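Local coordinates for protein maleylpyruvate isomerase (Ralstonia sp., PDB 2V6K) that catalyses the glutathione-dependent isomerisation of maleylpyruvate to fumarylpyruvate in naphthalene degradation, working as a homodimeric zeta-class glutathione transferase, at residues 107-112 with 134-139; 138-143 with 167-172. All coordinates share one frame; numbering follows the deposited sequence. Where two conformers were deposited one is given.

Contact 1 (107-112 with 134-139); sequences PINNRR and TWISAG. With TGG (gamma-glutamyl-S-(1,2-dicarboxyethyl)cysteinylglycine), chain C.
Ile108 lies over one face of the Trp135 indole, on its five-membered ring, its side chain standing at about a right angle to that of the tryptophan. From the branch point, Ile108 CB already lies 4.0 Å from Trp135 CD1. Its CG2 methyl, anti to the backbone N, does most of the touching: it sits 3.6 Å from the centroid of the five-membered ring, 23° off the normal, in a CH-pi contact. The tightest approach is the 3.3 Å between Ile108 CG2 and Trp135 CD1. The other branch, CG1 and then CD1, leads away from helix 125-149. Asn109 reaches the same ring at its rim, where OD1 lies in the ring plane, 3.4 Å from Trp135 CD1. The amide is turned 43° from the indole plane. Asn109 ND2 rests 3.6 Å from both CG1 and CD1 of Ile136, while its hydrogen bond goes to the carbonyl of Cys132, one turn earlier on that helix. In the helical domain of this glutathione transferase, these two residues pack the turn before helix 111-121 against helix 125-149, and the N-terminal end of helix 111-121, with Asn110 just before it, binds the ligand. Asn110 OD1 accepts from TGG NN3 at 2.9 Å, with an N-H...O angle of 145°. Arg112 N donates to the glycine carboxylate oxygen TGG OC3, also at 2.9 Å, and Arg111 N is shared, weakly, between TGG OI2 of the dicarboxyethyl group and Asn110 OD1. Both carboxylates lie at the N-terminal end of helix 111-121, whose dipole probably adds to their stabilisation. Arg111 also forms a salt bridge with Glu38, and Arg112 NH2 bonds to the carbonyl of Asp104 in the second subunit. Tyr116 and Ile113 of that subunit pack on Trp135.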
loop_
_atom_site.group_PDB
_atom_site.type_symbol
_atom_site.label_atom_id
_atom_site.label_comp_id
_atom_site.label_asym_id
_atom_site.label_seq_id
_atom_site.Cartn_x
_atom_site.Cartn_y
_atom_site.Cartn_z
ATOM N N PRO A 107 -1.980 7.230 -1.255
ATOM C CA PRO A 107 -0.782 7.661 -1.984
ATOM C C PRO A 107 -1.073 8.550 -3.178
ATOM O O PRO A 107 -0.221 9.357 -3.563
ATOM C CB PRO A 107 -0.148 6.340 -2.440
ATOM C CG PRO A 107 -0.668 5.330 -1.435
ATOM C CD PRO A 107 -2.086 5.758 -1.209
ATOM N N ILE A 108 -2.258 8.408 -3.756
ATOM C CA ILE A 108 -2.600 9.128 -4.984
ATOM C C ILE A 108 -2.832 10.608 -4.710
ATOM O O ILE A 108 -2.668 11.446 -5.609
ATOM C CB ILE A 108 -3.884 8.554 -5.641
ATOM C CG1 ILE A 108 -3.958 7.022 -5.567
ATOM C CG2 ILE A 108 -3.993 9.025 -7.083
ATOM C CD1 ILE A 108 -2.826 6.317 -6.256
ATOM N N ASN A 109 -3.217 10.930 -3.475
ATOM C CA ASN A 109 -3.569 12.303 -3.106
ATOM C C ASN A 109 -2.534 12.978 -2.222
ATOM O O ASN A 109 -2.741 14.088 -1.730
ATOM C CB ASN A 109 -4.921 12.326 -2.400
ATOM C CG ASN A 109 -6.052 11.885 -3.294
ATOM O OD1 ASN A 109 -5.926 11.853 -4.524
ATOM N ND2 ASN A 109 -7.180 11.543 -2.681
ATOM N N ASN A 110 -1.405 12.306 -2.040
ATOM C CA ASN A 110 -0.325 12.780 -1.185
ATOM C C ASN A 110 0.258 14.085 -1.709
ATOM O O ASN A 110 0.230 14.340 -2.918
ATOM C CB ASN A 110 0.719 11.662 -1.138
ATOM C CG ASN A 110 1.871 11.929 -0.193
ATOM O OD1 ASN A 110 1.767 12.652 0.803
ATOM N ND2 ASN A 110 2.998 11.303 -0.505
ATOM N N ARG A 111 0.787 14.900 -0.802
ATOM C CA ARG A 111 1.297 16.233 -1.119
ATOM C C ARG A 111 2.160 16.276 -2.378
ATOM O O ARG A 111 1.928 17.112 -3.262
ATOM C CB ARG A 111 2.068 16.790 0.088
ATOM C CG ARG A 111 2.661 18.188 -0.100
ATOM C CD ARG A 111 3.576 18.564 1.066
ATOM N NE ARG A 111 3.868 19.999 1.152
ATOM C CZ ARG A 111 4.823 20.635 0.473
ATOM N NH1 ARG A 111 5.592 19.992 -0.394
ATOM N NH2 ARG A 111 4.998 21.938 0.652
ATOM N N ARG A 112 3.147 15.387 -2.470
ATOM C CA ARG A 112 4.088 15.423 -3.601
ATOM C C ARG A 112 3.374 15.226 -4.936
ATOM O O ARG A 112 3.798 15.769 -5.961
ATOM C CB ARG A 112 5.189 14.369 -3.431
ATOM C CG ARG A 112 4.657 12.945 -3.422
ATOM C CD ARG A 112 5.680 11.888 -3.050
ATOM N NE ARG A 112 5.066 10.584 -3.295
ATOM C CZ ARG A 112 5.696 9.493 -3.711
ATOM N NH1 ARG A 112 7.018 9.471 -3.853
ATOM N NH2 ARG A 112 4.970 8.410 -3.961
ATOM N N THR A 134 -11.954 11.895 -6.982
ATOM C CA THR A 134 -12.028 10.739 -7.874
ATOM C C THR A 134 -11.520 9.480 -7.167
ATOM O O THR A 134 -12.204 8.448 -7.140
ATOM C CB THR A 134 -11.249 10.989 -9.181
ATOM O OG1 THR A 134 -11.835 12.108 -9.859
ATOM C CG2 THR A 134 -11.295 9.775 -10.100
ATOM N N TRP A 135 -10.333 9.570 -6.579
ATOM C CA TRP A 135 -9.728 8.386 -5.966
ATOM C C TRP A 135 -10.364 8.026 -4.634
ATOM O O TRP A 135 -10.517 6.839 -4.332
ATOM C CB TRP A 135 -8.198 8.514 -5.897
ATOM C CG TRP A 135 -7.690 9.098 -7.179
ATOM C CD1 TRP A 135 -7.048 10.291 -7.335
ATOM C CD2 TRP A 135 -7.876 8.565 -8.501
ATOM N NE1 TRP A 135 -6.797 10.520 -8.668
ATOM C CE2 TRP A 135 -7.293 9.477 -9.403
ATOM C CE3 TRP A 135 -8.464 7.395 -9.007
ATOM C CZ2 TRP A 135 -7.294 9.268 -10.788
ATOM C CZ3 TRP A 135 -8.467 7.186 -10.389
ATOM C CH2 TRP A 135 -7.879 8.121 -11.260
ATOM N N ILE A 136 -10.758 9.029 -3.858
ATOM C CA ILE A 136 -11.457 8.765 -2.603
ATOM C C ILE A 136 -12.804 8.101 -2.872
ATOM O O ILE A 136 -13.139 7.098 -2.240
ATOM C CB ILE A 136 -11.623 10.045 -1.766
ATOM C CG1 ILE A 136 -10.258 10.489 -1.240
ATOM C CG2 ILE A 136 -12.590 9.808 -0.606
ATOM C CD1 ILE A 136 -10.217 11.911 -0.719
ATOM N N SER A 137 -13.575 8.626 -3.822
ATOM C CA SER A 137 -14.880 8.046 -4.115
ATOM C C SER A 137 -14.774 6.619 -4.637
ATOM O O SER A 137 -15.559 5.762 -4.255
ATOM C CB SER A 137 -15.657 8.921 -5.090
ATOM O OG SER A 137 -15.921 10.180 -4.502
ATOM N N ALA A 138 -13.795 6.355 -5.500
ATOM C CA ALA A 138 -13.625 5.009 -6.033
ATOM C C ALA A 138 -13.284 4.033 -4.907
ATOM O O ALA A 138 -13.864 2.943 -4.819
ATOM C CB ALA A 138 -12.547 4.985 -7.114
ATOM N N GLY A 139 -12.354 4.425 -4.043
ATOM C CA GLY A 139 -11.940 3.569 -2.935
ATOM C C GLY A 139 -13.036 3.373 -1.909
ATOM O O GLY A 139 -13.243 2.258 -1.430
HETATM O OC1 TGG C . 2.429 4.735 4.856
HETATM C CO1 TGG C . 3.592 5.157 4.695
HETATM O OT1 TGG C . 4.375 5.409 5.634
HETATM C CA1 TGG C . 4.069 5.348 3.284
HETATM N NN1 TGG C . 3.524 4.306 2.421
HETATM C CB1 TGG C . 3.613 6.695 2.735
HETATM C CG1 TGG C . 4.241 7.847 3.504
HETATM C CD1 TGG C . 4.078 9.212 2.849
HETATM O OE1 TGG C . 3.160 9.268 1.784
HETATM N NN2 TGG C . 3.792 10.204 3.839
HETATM C CA2 TGG C . 3.241 11.493 3.521
HETATM C CO2 TGG C . 4.462 12.306 3.112
HETATM O OC2 TGG C . 5.359 12.564 4.164
HETATM N NN3 TGG C . 4.190 13.438 2.279
HETATM C CA3 TGG C . 5.235 14.407 2.019
HETATM C CO3 TGG C . 5.266 14.733 0.553
HETATM O OC3 TGG C . 4.456 14.175 -0.213
HETATM O OT3 TGG C . 6.117 15.574 0.183
HETATM C CB2 TGG C . 2.514 11.877 4.795
HETATM S SG2 TGG C . 1.961 13.534 4.899
HETATM C CD2 TGG C . 0.655 13.819 3.753
HETATM C CE2 TGG C . -0.603 13.130 4.227
HETATM O OE2 TGG C . -1.560 13.802 4.678
HETATM O OF2 TGG C . -0.662 11.881 4.164
HETATM C CF2 TGG C . 0.522 15.341 3.699
HETATM C CH2 TGG C . -0.418 15.843 2.631
HETATM O OI2 TGG C . -0.772 15.075 1.719
HETATM O OJ2 TGG C . -0.815 17.029 2.719
#

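Contact 2 (138-143 with 167-172); sequences AGFDAY and CYLVPQ
This is a buried, apolar helix-to-helix contact within the C-terminal domain, between helices 125-149 and 164-178. The two short segments run at 137° to each other with axes 12.6 Å apart, a spacing bridged by long side chains, with the backbones well separated. Leu169 is the central piece. Its CD1 methyl sits over the middle of the Tyr143 ring, 3.9 Å from the centroid and 12° off the normal, a CH-pi contact, while Leu169 CD2 lies 3.8 Å from Tyr143 CE2. With CG anti to the backbone N (chi1 -160°), Tyr143 extends across the gap far enough for OH to come within 3.6 Å of Leu169 CB. One turn back, Phe140 CE1 approaches Leu169 CD1 at 4.0 Å and Gln172 CG at 3.6 Å, both obliquely to the ring. Gln172 holds CG anti to its own N, which brings CG to the phenylalanine; the bend at chi2 then turns the amide off on a different course. Ile189 of helix 187-196 and Leu97 of helix 88-104 pack on Phe140 and Tyr143 respectively. The pairing therefore rests on shape and dispersion forces, and the one phenol hydroxyl in this apolar seam is satisfied by a hydrogen bond with Ser157 OG.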
loop_
_atom_site.group_PDB
_atom_site.type_symbol
_atom_site.label_atom_id
_atom_site.label_comp_id
_atom_site.label_asym_id
_atom_site.label_seq_id
_atom_site.Cartn_x
_atom_site.Cartn_y
_atom_site.Cartn_z
ATOM N N ALA A 138 -13.795 6.355 -5.500
ATOM C CA ALA A 138 -13.625 5.009 -6.033
ATOM C C ALA A 138 -13.284 4.033 -4.907
ATOM O O ALA A 138 -13.864 2.943 -4.819
ATOM C CB ALA A 138 -12.547 4.985 -7.114
ATOM N N GLY A 139 -12.354 4.425 -4.043
ATOM C CA GLY A 139 -11.940 3.569 -2.935
ATOM C C GLY A 139 -13.036 3.373 -1.909
ATOM O O GLY A 139 -13.243 2.258 -1.430
ATOM N N PHE A 140 -13.736 4.453 -1.573
ATOM C CA PHE A 140 -14.855 4.375 -0.635
ATOM C C PHE A 140 -16.036 3.583 -1.204
ATOM O O PHE A 140 -16.725 2.901 -0.456
ATOM C CB PHE A 140 -15.294 5.770 -0.189
ATOM C CG PHE A 140 -14.438 6.378 0.902
ATOM C CD1 PHE A 140 -13.247 5.781 1.331
ATOM C CD2 PHE A 140 -14.828 7.572 1.490
ATOM C CE1 PHE A 140 -12.479 6.364 2.340
ATOM C CE2 PHE A 140 -14.073 8.162 2.504
ATOM C CZ PHE A 140 -12.893 7.562 2.923
ATOM N N ASP A 141 -16.275 3.658 -2.516
ATOM C CA ASP A 141 -17.293 2.790 -3.129
ATOM C C ASP A 141 -17.019 1.331 -2.759
ATOM O O ASP A 141 -17.929 0.607 -2.342
ATOM C CB ASP A 141 -17.322 2.918 -4.658
ATOM C CG ASP A 141 -17.956 4.206 -5.148
ATOM O OD1 ASP A 141 -18.641 4.905 -4.377
ATOM O OD2 ASP A 141 -17.757 4.519 -6.345
ATOM N N ALA A 142 -15.766 0.909 -2.912
ATOM C CA ALA A 142 -15.386 -0.474 -2.645
ATOM C C ALA A 142 -15.421 -0.798 -1.157
ATOM O O ALA A 142 -15.946 -1.839 -0.764
ATOM C CB ALA A 142 -14.013 -0.772 -3.225
ATOM N N TYR A 143 -14.854 0.089 -0.337
ATOM C CA TYR A 143 -14.798 -0.112 1.109
ATOM C C TYR A 143 -16.217 -0.224 1.672
ATOM O O TYR A 143 -16.524 -1.151 2.437
ATOM C CB TYR A 143 -14.037 1.055 1.748
ATOM C CG TYR A 143 -13.472 0.814 3.126
ATOM C CD1 TYR A 143 -12.104 0.714 3.321
ATOM C CD2 TYR A 143 -14.305 0.722 4.241
ATOM C CE1 TYR A 143 -11.571 0.521 4.585
ATOM C CE2 TYR A 143 -13.779 0.516 5.515
ATOM C CZ TYR A 143 -12.407 0.415 5.672
ATOM O OH TYR A 143 -11.861 0.216 6.918
ATOM N N CYS A 167 -7.775 2.245 11.716
ATOM C CA CYS A 167 -6.620 3.141 11.772
ATOM C C CYS A 167 -6.358 3.785 10.422
ATOM O O CYS A 167 -5.931 4.932 10.368
ATOM C CB CYS A 167 -5.360 2.413 12.234
ATOM S SG CYS A 167 -5.447 1.734 13.888
ATOM N N TYR A 168 -6.616 3.047 9.343
ATOM C CA TYR A 168 -6.471 3.592 7.994
ATOM C C TYR A 168 -7.693 4.406 7.574
ATOM O O TYR A 168 -7.555 5.445 6.924
ATOM C CB TYR A 168 -6.283 2.472 6.978
ATOM C CG TYR A 168 -4.937 1.779 6.944
ATOM C CD1 TYR A 168 -4.130 1.856 5.805
ATOM C CD2 TYR A 168 -4.500 0.979 8.003
ATOM C CE1 TYR A 168 -2.919 1.186 5.733
ATOM C CE2 TYR A 168 -3.283 0.297 7.937
ATOM C CZ TYR A 168 -2.504 0.400 6.793
ATOM O OH TYR A 168 -1.324 -0.286 6.692
ATOM N N LEU A 169 -8.892 3.932 7.910
ATOM C CA LEU A 169 -10.111 4.576 7.429
ATOM C C LEU A 169 -10.306 5.983 7.986
ATOM O O LEU A 169 -10.628 6.914 7.240
ATOM C CB LEU A 169 -11.346 3.715 7.731
ATOM C CG LEU A 169 -12.672 4.306 7.248
ATOM C CD1 LEU A 169 -12.733 4.319 5.722
ATOM C CD2 LEU A 169 -13.841 3.535 7.849
ATOM N N VAL A 170 -10.127 6.137 9.293
ATOM C CA VAL A 170 -10.428 7.410 9.941
ATOM C C VAL A 170 -9.635 8.595 9.344
ATOM O O VAL A 170 -10.228 9.608 8.993
ATOM C CB VAL A 170 -10.342 7.293 11.484
ATOM C CG1 VAL A 170 -10.308 8.652 12.148
ATOM C CG2 VAL A 170 -11.536 6.487 11.990
ATOM N N PRO A 171 -8.302 8.470 9.207
ATOM C CA PRO A 171 -7.572 9.560 8.556
ATOM C C PRO A 171 -8.004 9.800 7.112
ATOM O O PRO A 171 -7.989 10.937 6.644
ATOM C CB PRO A 171 -6.116 9.094 8.612
ATOM C CG PRO A 171 -6.080 8.143 9.766
ATOM C CD PRO A 171 -7.388 7.410 9.659
ATOM N N GLN A 172 -8.416 8.746 6.415
ATOM C CA GLN A 172 -8.862 8.900 5.034
ATOM C C GLN A 172 -10.176 9.680 4.942
ATOM O O GLN A 172 -10.378 10.458 3.996
ATOM C CB GLN A 172 -8.972 7.542 4.342
ATOM C CG GLN A 172 -9.159 7.654 2.838
ATOM C CD GLN A 172 -8.023 8.400 2.178
ATOM O OE1 GLN A 172 -6.912 7.881 2.056
ATOM N NE2 GLN A 172 -8.295 9.636 1.748
#

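Both contacts are buried and both draw on successive turns of helix 125-149, sharing Ala138 and Gly139 where one segment runs into the next. They meet directly: Ile136 CG1 of contact 1 packs 3.7 Å from Gln172 NE2 of contact 2. Their partners differ with location. Contact 1 brings in the turn that leads into helix 111-121, at the dimer interface; it combines isoleucine-indole packing with amide contacts, and the residues that follow bind the ligand. Contact 2 joins two long helices of the same domain, through their buried faces, by leucine, aromatic rings and the carbon part of a glutamine; the second subunit reaches Ala138 and Ala142, neither of which takes part in the packing.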